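Side-chain contacts in cycloserine biosynthesis protein DcsG (Streptomyces lavendulae, PDB 6JIL), which catalyses the ATP- and magnesium-dependent cyclisation of O-ureido-D-serine to the antibiotic D-cycloserine: residues R230-A235 / P265-M270; T187-F192 / R223-D228; A239-L244 / L248-G253. All blocks are in the same frame, centred on the assembly; numbering follows the deposited sequence.

Contact 1: residues R230-A235 / P265-M270; sequences RAVAAA and PMVLEM. With MG (magnesium ion), chain H; MG (magnesium ion), chain I; ADP (adenosine-5'-diphosphate), chain G.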
loop_
_atom_site.group_PDB
_atom_site.type_symbol
_atom_site.label_atom_id
_atom_site.label_comp_id
_atom_site.label_asym_id
_atom_site.label_seq_id
_atom_site.Cartn_x
_atom_site.Cartn_y
_atom_site.Cartn_z
ATOM N N ARG A 230 -0.553 -15.129 8.155
ATOM C CA ARG A 230 -0.784 -14.199 9.253
ATOM C C ARG A 230 0.506 -13.990 10.024
ATOM O O ARG A 230 0.780 -12.894 10.521
ATOM C CB ARG A 230 -1.886 -14.730 10.170
ATOM C CG ARG A 230 -3.229 -14.820 9.477
ATOM C CD ARG A 230 -4.355 -15.159 10.434
ATOM N NE ARG A 230 -4.340 -16.553 10.855
ATOM C CZ ARG A 230 -5.245 -17.087 11.669
ATOM N NH1 ARG A 230 -6.234 -16.337 12.147
ATOM N NH2 ARG A 230 -5.163 -18.372 12.006
ATOM N N ALA A 231 1.310 -15.042 10.107
ATOM C CA ALA A 231 2.588 -14.958 10.798
ATOM C C ALA A 231 3.525 -13.988 10.069
ATOM O O ALA A 231 4.193 -13.167 10.697
ATOM C CB ALA A 231 3.220 -16.338 10.886
ATOM N N VAL A 232 3.569 -14.076 8.743
ATOM C CA VAL A 232 4.429 -13.193 7.972
ATOM C C VAL A 232 3.902 -11.760 8.036
ATOM O O VAL A 232 4.663 -10.823 8.280
ATOM C CB VAL A 232 4.535 -13.654 6.493
ATOM C CG1 VAL A 232 5.165 -12.561 5.646
ATOM C CG2 VAL A 232 5.383 -14.912 6.402
ATOM N N ALA A 233 2.601 -11.593 7.831
ATOM C CA ALA A 233 1.989 -10.273 7.874
ATOM C C ALA A 233 2.290 -9.563 9.188
ATOM O O ALA A 233 2.634 -8.386 9.197
ATOM C CB ALA A 233 0.478 -10.393 7.688
ATOM N N ALA A 234 2.142 -10.285 10.297
ATOM C CA ALA A 234 2.389 -9.728 11.627
ATOM C C ALA A 234 3.851 -9.366 11.833
ATOM O O ALA A 234 4.160 -8.466 12.615
ATOM C CB ALA A 234 1.947 -10.715 12.707
ATOM N N ALA A 235 4.749 -10.073 11.151
ATOM C CA ALA A 235 6.181 -9.780 11.267
ATOM C C ALA A 235 6.467 -8.485 10.530
ATOM O O ALA A 235 7.234 -7.648 11.003
ATOM C CB ALA A 235 7.010 -10.906 10.672
ATOM N N PRO A 265 4.910 -17.852 2.109
ATOM C CA PRO A 265 4.504 -16.500 1.706
ATOM C C PRO A 265 5.557 -15.404 1.832
ATOM O O PRO A 265 6.411 -15.440 2.714
ATOM C CB PRO A 265 3.292 -16.230 2.593
ATOM C CG PRO A 265 3.652 -16.956 3.861
ATOM C CD PRO A 265 4.255 -18.255 3.369
HETATM N N MSE A 266 5.489 -14.431 0.925
HETATM C CA MSE A 266 6.398 -13.290 0.943
HETATM C C MSE A 266 5.628 -12.006 0.628
HETATM O O MSE A 266 4.691 -12.003 -0.174
HETATM C CB MSE A 266 7.568 -13.488 -0.038
HETATM C CG MSE A 266 7.200 -13.921 -1.449
HETATM SE SE MSE A 266 8.785 -14.320 -2.538
HETATM C CE MSE A 266 9.197 -16.074 -1.839
ATOM N N VAL A 267 6.019 -10.923 1.283
ATOM C CA VAL A 267 5.368 -9.645 1.094
ATOM C C VAL A 267 5.526 -9.120 -0.327
ATOM O O VAL A 267 6.623 -9.129 -0.882
ATOM C CB VAL A 267 5.929 -8.603 2.077
ATOM C CG1 VAL A 267 5.259 -7.258 1.855
ATOM C CG2 VAL A 267 5.720 -9.081 3.508
ATOM N N LEU A 268 4.410 -8.683 -0.910
ATOM C CA LEU A 268 4.370 -8.114 -2.253
ATOM C C LEU A 268 4.480 -6.622 -1.993
ATOM O O LEU A 268 5.366 -5.947 -2.503
ATOM C CB LEU A 268 3.018 -8.401 -2.908
ATOM C CG LEU A 268 2.760 -8.152 -4.401
ATOM C CD1 LEU A 268 1.255 -7.985 -4.594
ATOM C CD2 LEU A 268 3.485 -6.937 -4.907
ATOM N N GLU A 269 3.541 -6.117 -1.199
ATOM C CA GLU A 269 3.512 -4.718 -0.815
ATOM C C GLU A 269 2.737 -4.617 0.492
ATOM O O GLU A 269 2.034 -5.551 0.887
ATOM C CB GLU A 269 2.854 -3.851 -1.893
ATOM C CG GLU A 269 1.339 -3.932 -1.961
ATOM C CD GLU A 269 0.729 -2.646 -2.488
ATOM O OE1 GLU A 269 1.092 -1.573 -1.966
ATOM O OE2 GLU A 269 -0.110 -2.704 -3.409
HETATM N N MSE A 270 2.873 -3.480 1.159
HETATM C CA MSE A 270 2.219 -3.249 2.438
HETATM C C MSE A 270 1.732 -1.808 2.491
HETATM O O MSE A 270 2.457 -0.895 2.109
HETATM C CB MSE A 270 3.220 -3.527 3.560
HETATM C CG MSE A 270 2.860 -2.965 4.911
HETATM SE SE MSE A 270 4.259 -3.324 6.221
HETATM C CE MSE A 270 3.238 -4.418 7.430
HETATM MG MG MG H . -1.424 -4.088 -4.592
HETATM MG MG MG I . -0.639 -0.523 -3.105
HETATM P PB ADP G . 0.319 -1.318 -6.348
HETATM O O1B ADP G . -0.888 -2.362 -6.110
HETATM O O2B ADP G . 0.556 -0.506 -5.077
HETATM O O3B ADP G . -0.071 -0.367 -7.500
HETATM P PA ADP G . 1.683 -3.696 -6.575
HETATM O O1A ADP G . 2.948 -4.134 -5.989
HETATM O O2A ADP G . 0.509 -4.193 -5.626
HETATM O O3A ADP G . 1.722 -2.070 -6.722
HETATM O "O5'" ADP G . 1.567 -4.330 -8.049
HETATM C "C5'" ADP G . 0.215 -4.245 -8.501
HETATM C "C4'" ADP G . -0.200 -5.614 -9.057
HETATM O "O4'" ADP G . 0.764 -6.063 -10.037
HETATM C "C3'" ADP G . -0.245 -6.665 -7.955
HETATM O "O3'" ADP G . -1.525 -6.730 -7.339
HETATM C "C2'" ADP G . 0.138 -7.952 -8.689
HETATM O "O2'" ADP G . -1.010 -8.616 -9.229
HETATM C "C1'" ADP G . 1.107 -7.462 -9.789
HETATM N N9 ADP G . 2.530 -7.604 -9.367
HETATM C C8 ADP G . 3.389 -6.599 -8.995
HETATM N N7 ADP G . 4.572 -7.077 -8.743
HETATM C C5 ADP G . 4.563 -8.413 -8.930
HETATM C C6 ADP G . 5.572 -9.410 -9.021
HETATM N N6 ADP G . 6.885 -9.123 -8.677
HETATM N N1 ADP G . 5.231 -10.634 -9.466
HETATM C C2 ADP G . 3.981 -10.931 -9.825
HETATM N N3 ADP G . 3.005 -10.028 -9.764
HETATM C C4 ADP G . 3.243 -8.776 -9.330
HETATM O O HOH W 1 -2.754 -4.548 -6.576
HETATM O O HOH W 2 -1.582 -5.903 -3.149
HETATM O O HOH W 3 0.320 1.560 -2.981
#
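Val-232, on helix 227-244, straddles the start of strand 265-271 with its two methyls, one turned to Pro-265 and the other to Val-267. Its CG2 meets the proline ring at CG, 3.7 Å away, and lies almost as near the Pro-265 carbonyl oxygen. With Val-232 CG1 anti to the backbone N (chi1 167°), that branch faces CG2 of Val-267 at 4.1 Å; this second pairing is looser. Both pairs of side chains meet at a slant, methyl against methylene or methyl, and no hydrogen bond joins the segments. Farther along, Met-270, present as selenomethionine, brings its terminal CE to within 4.4 Å of the Ala-233 carbonyl oxygen, and its side chain also touches Ala-236, Leu-237 and Ser-240 farther along the helix.

The chain turns a corner at Leu-268, and beyond it the chemistry changes. Leu-268 lays its CD2 against ADP, 3.1 Å from O1A, while Glu-269 holds out its carboxylate to both magnesium ions. Glu-269 OE2 bridges the two, 2.2 Å from the magnesium of chain H and 2.3 Å from that of chain I; Glu-269 OE1 adds a second bond to the chain I ion, which is thus chelated by both oxygens. Glu-271 joins the metal site, and the two ions in turn grip the phosphates of ADP. One strand therefore carries an apolar seam against the helix and a metal-binding carboxylate beside the nucleotide, the dinuclear magnesium site characteristic of ATP-grasp enzymes.

Contact 2: residues T187-F192 / R223-D228; sequences TDLTFF and RDADED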
loop_
_atom_site.group_PDB
_atom_site.type_symbol
_atom_site.label_atom_id
_atom_site.label_comp_id
_atom_site.label_asym_id
_atom_site.label_seq_id
_atom_site.Cartn_x
_atom_site.Cartn_y
_atom_site.Cartn_z
ATOM N N THR A 187 -2.852 -12.712 -1.515
ATOM C CA THR A 187 -3.730 -12.647 -0.352
ATOM C C THR A 187 -3.417 -11.369 0.420
ATOM O O THR A 187 -2.267 -11.123 0.793
ATOM C CB THR A 187 -3.541 -13.875 0.563
ATOM O OG1 THR A 187 -3.732 -15.072 -0.204
ATOM C CG2 THR A 187 -4.556 -13.856 1.697
ATOM N N ASP A 188 -4.447 -10.554 0.638
ATOM C CA ASP A 188 -4.312 -9.283 1.342
ATOM C C ASP A 188 -4.924 -9.357 2.742
ATOM O O ASP A 188 -6.144 -9.464 2.886
ATOM C CB ASP A 188 -4.991 -8.170 0.533
ATOM C CG ASP A 188 -4.312 -7.921 -0.819
ATOM O OD1 ASP A 188 -3.446 -8.731 -1.223
ATOM O OD2 ASP A 188 -4.650 -6.914 -1.479
ATOM N N LEU A 189 -4.074 -9.292 3.770
ATOM C CA LEU A 189 -4.527 -9.371 5.155
ATOM C C LEU A 189 -4.660 -8.000 5.813
ATOM O O LEU A 189 -3.785 -7.145 5.687
ATOM C CB LEU A 189 -3.567 -10.229 5.989
ATOM C CG LEU A 189 -3.385 -11.720 5.677
ATOM C CD1 LEU A 189 -2.655 -11.899 4.353
ATOM C CD2 LEU A 189 -2.592 -12.375 6.809
ATOM N N THR A 190 -5.759 -7.800 6.529
ATOM C CA THR A 190 -6.006 -6.540 7.209
ATOM C C THR A 190 -5.841 -6.707 8.714
ATOM O O THR A 190 -6.360 -7.654 9.304
ATOM C CB THR A 190 -7.410 -6.039 6.901
ATOM O OG1 THR A 190 -7.482 -5.691 5.515
ATOM C CG2 THR A 190 -7.747 -4.833 7.743
ATOM N N PHE A 191 -5.105 -5.783 9.324
ATOM C CA PHE A 191 -4.854 -5.812 10.758
ATOM C C PHE A 191 -5.300 -4.531 11.440
ATOM O O PHE A 191 -5.255 -3.450 10.850
ATOM C CB PHE A 191 -3.365 -5.994 11.046
ATOM C CG PHE A 191 -2.863 -7.390 10.844
ATOM C CD1 PHE A 191 -2.819 -7.956 9.579
ATOM C CD2 PHE A 191 -2.376 -8.124 11.926
ATOM C CE1 PHE A 191 -2.290 -9.232 9.391
ATOM C CE2 PHE A 191 -1.845 -9.401 11.748
ATOM C CZ PHE A 191 -1.800 -9.955 10.479
ATOM N N PHE A 192 -5.719 -4.665 12.695
ATOM C CA PHE A 192 -6.140 -3.525 13.494
ATOM C C PHE A 192 -5.441 -3.605 14.841
ATOM O O PHE A 192 -5.643 -4.549 15.601
ATOM C CB PHE A 192 -7.656 -3.525 13.647
ATOM C CG PHE A 192 -8.381 -3.250 12.357
ATOM C CD1 PHE A 192 -9.277 -4.173 11.829
ATOM C CD2 PHE A 192 -8.153 -2.069 11.661
ATOM C CE1 PHE A 192 -9.935 -3.924 10.633
ATOM C CE2 PHE A 192 -8.808 -1.812 10.461
ATOM C CZ PHE A 192 -9.702 -2.743 9.947
ATOM N N ARG A 223 -11.347 -14.212 2.040
ATOM C CA ARG A 223 -10.411 -15.315 2.176
ATOM C C ARG A 223 -9.994 -15.451 3.633
ATOM O O ARG A 223 -9.970 -14.479 4.382
ATOM C CB ARG A 223 -9.170 -15.048 1.329
ATOM C CG ARG A 223 -8.297 -16.260 1.073
ATOM C CD ARG A 223 -8.821 -17.051 -0.118
ATOM N NE ARG A 223 -7.731 -17.508 -0.976
ATOM C CZ ARG A 223 -7.897 -17.987 -2.206
ATOM N NH1 ARG A 223 -9.117 -18.074 -2.729
ATOM N NH2 ARG A 223 -6.846 -18.371 -2.919
ATOM N N ASP A 224 -9.667 -16.662 4.040
ATOM C CA ASP A 224 -9.221 -16.876 5.405
ATOM C C ASP A 224 -7.731 -17.169 5.328
ATOM O O ASP A 224 -7.327 -18.235 4.862
ATOM C CB ASP A 224 -9.969 -18.049 6.018
ATOM C CG ASP A 224 -10.456 -17.747 7.408
ATOM O OD1 ASP A 224 -9.633 -17.810 8.347
ATOM O OD2 ASP A 224 -11.659 -17.425 7.555
ATOM N N ALA A 225 -6.916 -16.214 5.760
ATOM C CA ALA A 225 -5.464 -16.373 5.710
ATOM C C ALA A 225 -5.016 -17.470 6.661
ATOM O O ALA A 225 -5.525 -17.566 7.780
ATOM C CB ALA A 225 -4.781 -15.058 6.069
ATOM N N ASP A 226 -4.074 -18.301 6.224
ATOM C CA ASP A 226 -3.589 -19.371 7.084
ATOM C C ASP A 226 -2.568 -18.836 8.074
ATOM O O ASP A 226 -2.183 -17.664 8.010
ATOM C CB ASP A 226 -2.994 -20.530 6.268
ATOM C CG ASP A 226 -1.955 -20.081 5.265
ATOM O OD1 ASP A 226 -2.344 -19.573 4.193
ATOM O OD2 ASP A 226 -0.747 -20.234 5.540
ATOM N N GLU A 227 -2.151 -19.694 9.001
ATOM C CA GLU A 227 -1.185 -19.323 10.034
ATOM C C GLU A 227 0.079 -18.669 9.496
ATOM O O GLU A 227 0.487 -17.613 9.972
ATOM C CB GLU A 227 -0.808 -20.554 10.861
ATOM C CG GLU A 227 -1.900 -20.998 11.810
ATOM C CD GLU A 227 -1.563 -22.288 12.531
ATOM O OE1 GLU A 227 -2.290 -22.633 13.491
ATOM O OE2 GLU A 227 -0.582 -22.959 12.137
ATOM N N ASP A 228 0.690 -19.304 8.504
ATOM C CA ASP A 228 1.914 -18.794 7.905
ATOM C C ASP A 228 1.758 -17.389 7.359
ATOM O O ASP A 228 2.611 -16.530 7.583
ATOM C CB ASP A 228 2.370 -19.719 6.784
ATOM C CG ASP A 228 2.931 -21.023 7.304
ATOM O OD1 ASP A 228 3.033 -21.982 6.503
ATOM O OD2 ASP A 228 3.279 -21.084 8.508
#
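Strand 186-192 passes the segment 223-228, which leads from strand 220-223 into helix 227-244, with the two backbones closest at Leu-189 and Ala-225, whose CA atoms are 7.1 Å apart. At that separation the main chains are too far apart to bond, and side chains fill the interval. The incoming chain is extended through Ala-225, Asp-226 takes the N-cap position, and the helix begins at Glu-227.

Ala-225 points its methyl directly at the strand, where it meets the branched end of Leu-189. The Ala-225 CB lies 3.5 Å from Leu-189 CD2 and 3.6 Å from Leu-189 CG, whereas Leu-189 CD1 stands farther off at 4.2 Å. The methyl thus abuts the branch point on its CD2 side. Leu-189 reaches it although its CB does not aim at the loop: CG is anti to the carbonyl carbon (chi1 -64°), which carries the fork across to the alanine. The same side chain also packs on Arg-230 of the helix, on Ala-199 and on Leu-257.

Two residues earlier, on the same face of the strand, Thr-187 and Arg-223 meet at a longer distance, Thr-187 CG2 lying 4.5 Å from Arg-223 CG, although the facing segment shields a good part of Thr-187. Here the aliphatic base of the arginine is used, and its guanidinium runs on at the exposed margin. Thr-187 also touches Gln-229, whose OE1 is hydrogen-bonded to the backbone N of the N-cap residue Asp-226.

Alternate strand residues Thr-187, Leu-189 and Phe-191 face the helix, while Asp-188 on the reverse face makes long, weak ion pairs with Lys-202 and Arg-254. A helix entered from an extended segment through an Asp N-cap and laid over an antiparallel sheet in this way belongs to the alpha+beta architecture of the ATP-grasp fold.

Contact 3: residues A239-L244 / L248-G253; sequences ASVAHL and LPLVCG
Leu-250 reaches from the segment 248-253 to the last turns of helix 227-244, where Ser-240 and Val-241 receive it. This is the closer-packed part of the contact, though even here the fit is moderate. The Leu-250 methyl CD1 lies 4.2 Å from Ser-240 CB, and the same methyl stands 4.5 Å from CG2 of Val-241. One leucine branch is therefore set against two successive helix residues. Leu-250 also touches Leu-85 of helix 83-89, while Ser-240 touches Trp-88 from that helix and Leu-98 of helix 94-100, so the buried side is completed by neighbouring helices.

Toward Pro-249 and Leu-248 the contact turns to solvent. The backbones come nearest at Val-241 and Pro-249, with CA atoms 6.5 Å apart, yet both Pro-249 and Leu-248 direct their side chains away from the helix. Val-241 still packs on the main chain there: its CG2 is 4.3 Å from the Leu-248 carbonyl oxygen and 4.4 Å from Pro-249 CA. Because CG1 is anti to the backbone N (chi1 171°), CG2 is the branch placed beside N and turned to the loop. Leu-248 is exposed, with Arg-296 of helix 285-296 touching its side chain, and Arg-296 also donates a hydrogen bond to the Pro-249 carbonyl oxygen.

The hydroxyl of Ser-240 is not spent on the crossing. With chi1 at -59° its OG turns back along the helix and is hydrogen-bonded to the Ala-236 carbonyl oxygen, leaving the CB methylene to face Leu-250. With mostly carbon meeting carbon, apart from the Leu-248 carbonyl oxygen near Val-241, and no hydrogen bond between the segments, the chemistry implies an association that rests on van der Waals contact and the burial of apolar surface, while the Ser-240 hydroxyl bonds within the helix and the Pro-249 carbonyl oxygen bonds to Arg-296.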
loop_
_atom_site.group_PDB
_atom_site.type_symbol
_atom_site.label_atom_id
_atom_site.label_comp_id
_atom_site.label_asym_id
_atom_site.label_seq_id
_atom_site.Cartn_x
_atom_site.Cartn_y
_atom_site.Cartn_z
ATOM N N ALA A 239 7.979 -5.225 12.217
ATOM C CA ALA A 239 9.206 -4.660 11.672
ATOM C C ALA A 239 9.011 -3.171 11.415
ATOM O O ALA A 239 9.935 -2.370 11.593
ATOM C CB ALA A 239 9.585 -5.368 10.378
ATOM N N SER A 240 7.803 -2.807 10.992
ATOM C CA SER A 240 7.476 -1.409 10.718
ATOM C C SER A 240 7.439 -0.619 12.021
ATOM O O SER A 240 7.957 0.492 12.099
ATOM C CB SER A 240 6.115 -1.303 10.026
ATOM O OG SER A 240 6.112 -2.033 8.816
ATOM N N VAL A 241 6.814 -1.197 13.039
ATOM C CA VAL A 241 6.722 -0.546 14.334
ATOM C C VAL A 241 8.120 -0.299 14.897
ATOM O O VAL A 241 8.415 0.790 15.382
ATOM C CB VAL A 241 5.920 -1.411 15.328
ATOM C CG1 VAL A 241 6.028 -0.832 16.731
ATOM C CG2 VAL A 241 4.464 -1.482 14.892
ATOM N N ALA A 242 8.974 -1.316 14.817
ATOM C CA ALA A 242 10.343 -1.234 15.323
ATOM C C ALA A 242 11.204 -0.243 14.539
ATOM O O ALA A 242 11.908 0.588 15.116
ATOM C CB ALA A 242 10.988 -2.617 15.287
ATOM N N HIS A 243 11.137 -0.340 13.218
ATOM C CA HIS A 243 11.907 0.520 12.336
ATOM C C HIS A 243 11.653 2.006 12.546
ATOM O O HIS A 243 12.589 2.803 12.550
ATOM C CB HIS A 243 11.605 0.174 10.884
ATOM C CG HIS A 243 12.356 1.012 9.903
ATOM N ND1 HIS A 243 13.699 0.829 9.647
ATOM C CD2 HIS A 243 11.966 2.065 9.148
ATOM C CE1 HIS A 243 14.102 1.736 8.775
ATOM N NE2 HIS A 243 13.072 2.498 8.456
ATOM N N LEU A 244 10.385 2.374 12.713
ATOM C CA LEU A 244 9.997 3.769 12.889
ATOM C C LEU A 244 9.945 4.214 14.342
ATOM O O LEU A 244 9.707 5.391 14.625
ATOM C CB LEU A 244 8.636 4.011 12.231
ATOM C CG LEU A 244 8.597 3.840 10.710
ATOM C CD1 LEU A 244 7.165 3.800 10.222
ATOM C CD2 LEU A 244 9.359 4.975 10.060
ATOM N N LEU A 248 2.939 2.914 19.523
ATOM C CA LEU A 248 1.711 2.139 19.445
ATOM C C LEU A 248 1.679 1.291 18.183
ATOM O O LEU A 248 2.425 1.538 17.238
ATOM C CB LEU A 248 0.513 3.090 19.436
ATOM C CG LEU A 248 0.258 3.944 20.679
ATOM C CD1 LEU A 248 -0.785 5.008 20.373
ATOM C CD2 LEU A 248 -0.206 3.047 21.826
ATOM N N PRO A 249 0.813 0.271 18.152
ATOM C CA PRO A 249 0.728 -0.573 16.960
ATOM C C PRO A 249 0.119 0.287 15.853
ATOM O O PRO A 249 -0.313 1.414 16.097
ATOM C CB PRO A 249 -0.235 -1.684 17.381
ATOM C CG PRO A 249 -0.182 -1.661 18.891
ATOM C CD PRO A 249 -0.103 -0.205 19.201
ATOM N N LEU A 250 0.090 -0.223 14.635
ATOM C CA LEU A 250 -0.517 0.546 13.570
ATOM C C LEU A 250 -2.032 0.402 13.750
ATOM O O LEU A 250 -2.538 -0.705 13.923
ATOM C CB LEU A 250 -0.056 0.005 12.218
ATOM C CG LEU A 250 1.426 0.299 11.977
ATOM C CD1 LEU A 250 2.055 -0.809 11.160
ATOM C CD2 LEU A 250 1.567 1.655 11.293
ATOM N N VAL A 251 -2.747 1.523 13.751
ATOM C CA VAL A 251 -4.197 1.477 13.917
ATOM C C VAL A 251 -4.754 0.474 12.921
ATOM O O VAL A 251 -5.624 -0.333 13.246
ATOM C CB VAL A 251 -4.858 2.859 13.659
ATOM C CG1 VAL A 251 -4.416 3.847 14.708
ATOM C CG2 VAL A 251 -4.483 3.372 12.274
ATOM N N CYS A 252 -4.237 0.527 11.699
ATOM C CA CYS A 252 -4.678 -0.382 10.657
ATOM C C CYS A 252 -3.568 -0.532 9.640
ATOM O O CYS A 252 -2.672 0.311 9.552
ATOM C CB CYS A 252 -5.932 0.155 9.961
ATOM S SG CYS A 252 -5.624 1.558 8.875
ATOM N N GLY A 253 -3.632 -1.613 8.874
ATOM C CA GLY A 253 -2.631 -1.852 7.860
ATOM C C GLY A 253 -3.040 -3.052 7.045
ATOM O O GLY A 253 -3.848 -3.859 7.485
#

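Overall arrangement
Strand 186-192 comes first along the chain, and contact 2 closes the loop from it, through strands 195-202 and 220-223, to the start of helix 227-244. Contact 1 opens next on that helix and closes at strand 265-271; nested inside its loop, contact 3 closes the short connection from the helix end to the approach of strand 252-259. Contact 2 precedes both; none cross. All three lie along one helix or its lead-in and join it to the five-stranded antiparallel sheet or the loop before it: contacts 1 and 2 adjoin through Ala-233 and Phe-191, contacts 1 and 3 through Met-270 and Ser-240, and contacts 2 and 3 through Phe-191 N, probably bonded to Gly-253 O.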